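Long-range contact in transcriptional regulator, LacI family (Lactobacillus brevis, PDB 3JY6), which probably binds cis-regulatory DNA as a transcription factor of the LacI family: residues 128-133 against 153-158. Sequence-based numbering, arbitrary orientation.
Sequences VLTSEL and VDVLEV
Strands 128-131 and 153-158 run parallel, pairing Val128 with Val155 through Ser131 with Val158, and Val128 and Thr130 donate through N to the O atoms of Asp154 and Leu156 and accept through O from the N atoms of Leu156 and Val158. The ladder ends in a weak bond from Glu132 N to Val158 O. On the face bearing Leu129, the CD1 methyl of Leu129 reaches across to Leu156 CG (3.8 Å) and Val158 CG2 (3.7 Å). The long branched chain of a leucine lets one methyl touch both neighbours, while Trp192 adjoins Leu129 and Val158, and helix 165-177 packs on Leu156 and Val158. On the other face Val128 CG2 lies 3.8 Å from Val153 CG1, beta-branched residues that suit extended backbone and pack against helix 137-147. Beside them Thr130 plays two parts: its CG2 methyl rests 4.1 Å from both Val155 CG2 and Glu157 CG, whereas its OG1, anti to the backbone N (chi1 -176°), gives a 2.8 Å hydrogen bond to Ser131 O, on a lone pair in the carbonyl plane. An alanine here would probably leave Ser131 O without that hydroxyl and open a gap beside Val155 and Glu157. The extended Glu157 runs alongside Thr130, and its OE2 accepts a hydrogen bond from Leu133 N (3.1 Å) on the anti side of the carboxylate, tying the loop after the first strand to the second. Ser131, on the face with Leu129, has a short side chain whose hydroxyl hydrogen-bonds the side chains of Glu160 and Trp192. Helix 137-147 links the two strands in a beta-alpha-beta unit, the second strand forming an edge of the parallel sheet in this lobe of the periplasmic-binding-protein-like fold.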
loop_
_atom_site.group_PDB
_atom_site.type_symbol
_atom_site.label_atom_id
_atom_site.label_comp_id
_atom_site.label_asym_id
_atom_site.label_seq_id
_atom_site.Cartn_x
_atom_site.Cartn_y
_atom_site.Cartn_z
ATOM N N VAL A 128 3.641 24.763 0.228
ATOM C CA VAL A 128 4.158 23.509 0.751
ATOM C C VAL A 128 3.156 22.818 1.675
ATOM O O VAL A 128 2.693 23.406 2.651
ATOM C CB VAL A 128 5.456 23.748 1.542
ATOM C CG1 VAL A 128 6.039 22.425 1.992
ATOM C CG2 VAL A 128 6.454 24.530 0.700
ATOM N N LEU A 129 2.817 21.572 1.359
ATOM C CA LEU A 129 1.899 20.790 2.186
ATOM C C LEU A 129 2.761 19.691 2.799
ATOM O O LEU A 129 3.385 18.910 2.067
ATOM C CB LEU A 129 0.785 20.186 1.335
ATOM C CG LEU A 129 -0.254 19.310 2.042
ATOM C CD1 LEU A 129 -0.955 20.095 3.163
ATOM C CD2 LEU A 129 -1.260 18.811 1.008
ATOM N N THR A 130 2.791 19.608 4.129
ATOM C CA THR A 130 3.658 18.621 4.773
ATOM C C THR A 130 3.241 18.161 6.175
ATOM O O THR A 130 2.374 18.759 6.824
ATOM C CB THR A 130 5.084 19.211 4.903
ATOM O OG1 THR A 130 5.978 18.240 5.445
ATOM C CG2 THR A 130 5.066 20.410 5.841
ATOM N N SER A 131 3.864 17.080 6.633
ATOM C CA SER A 131 3.626 16.610 7.989
ATOM C C SER A 131 4.570 17.530 8.762
ATOM O O SER A 131 5.497 18.081 8.174
ATOM C CB SER A 131 4.050 15.152 8.162
ATOM O OG SER A 131 3.225 14.292 7.394
ATOM N N GLU A 132 4.344 17.705 10.059
ATOM C CA GLU A 132 5.178 18.595 10.862
ATOM C C GLU A 132 6.681 18.527 10.584
ATOM O O GLU A 132 7.296 17.462 10.676
ATOM C CB GLU A 132 4.891 18.356 12.346
ATOM C CG GLU A 132 3.466 18.750 12.724
ATOM C CD GLU A 132 3.148 18.493 14.184
ATOM O OE1 GLU A 132 3.869 19.032 15.057
ATOM O OE2 GLU A 132 2.176 17.754 14.455
ATOM N N LEU A 133 7.255 19.683 10.253
ATOM C CA LEU A 133 8.676 19.806 9.927
ATOM C C LEU A 133 9.673 19.405 11.018
ATOM O O LEU A 133 10.641 18.698 10.732
ATOM C CB LEU A 133 8.979 21.240 9.465
ATOM C CG LEU A 133 8.472 21.633 8.073
ATOM C CD1 LEU A 133 8.401 23.148 7.945
ATOM C CD2 LEU A 133 9.394 21.047 7.011
ATOM N N VAL A 153 6.888 31.534 -0.643
ATOM C CA VAL A 153 6.685 30.172 -0.170
ATOM C C VAL A 153 5.869 30.181 1.111
ATOM O O VAL A 153 6.240 30.826 2.084
ATOM C CB VAL A 153 8.027 29.462 0.114
ATOM C CG1 VAL A 153 7.776 28.049 0.617
ATOM C CG2 VAL A 153 8.871 29.433 -1.135
ATOM N N ASP A 154 4.747 29.477 1.098
ATOM C CA ASP A 154 3.888 29.378 2.267
ATOM C C ASP A 154 3.893 27.916 2.684
ATOM O O ASP A 154 4.051 27.032 1.841
ATOM C CB ASP A 154 2.474 29.827 1.920
ATOM C CG ASP A 154 2.403 31.309 1.605
ATOM O OD1 ASP A 154 2.829 32.121 2.463
ATOM O OD2 ASP A 154 1.921 31.664 0.504
ATOM N N VAL A 155 3.729 27.642 3.971
ATOM C CA VAL A 155 3.755 26.256 4.430
ATOM C C VAL A 155 2.528 25.846 5.225
ATOM O O VAL A 155 2.041 26.598 6.060
ATOM C CB VAL A 155 5.021 25.992 5.278
ATOM C CG1 VAL A 155 5.033 26.892 6.482
ATOM C CG2 VAL A 155 5.079 24.534 5.713
ATOM N N LEU A 156 2.025 24.648 4.946
ATOM C CA LEU A 156 0.862 24.115 5.644
ATOM C C LEU A 156 1.186 22.776 6.282
ATOM O O LEU A 156 1.155 21.719 5.634
ATOM C CB LEU A 156 -0.332 23.961 4.697
ATOM C CG LEU A 156 -1.536 23.184 5.244
ATOM C CD1 LEU A 156 -1.888 23.643 6.653
ATOM C CD2 LEU A 156 -2.719 23.360 4.315
ATOM N N GLU A 157 1.500 22.840 7.569
ATOM C CA GLU A 157 1.828 21.663 8.347
ATOM C C GLU A 157 0.562 20.943 8.778
ATOM O O GLU A 157 -0.412 21.568 9.206
ATOM C CB GLU A 157 2.652 22.076 9.560
ATOM C CG GLU A 157 4.018 22.596 9.170
ATOM C CD GLU A 157 4.827 23.073 10.349
ATOM O OE1 GLU A 157 4.717 24.262 10.720
ATOM O OE2 GLU A 157 5.575 22.245 10.911
ATOM N N VAL A 158 0.584 19.622 8.632
ATOM C CA VAL A 158 -0.534 18.764 8.996
ATOM C C VAL A 158 -0.018 17.855 10.107
ATOM O O VAL A 158 1.126 17.399 10.059
ATOM C CB VAL A 158 -0.975 17.885 7.803
ATOM C CG1 VAL A 158 -2.148 17.017 8.203
ATOM C CG2 VAL A 158 -1.350 18.760 6.614
#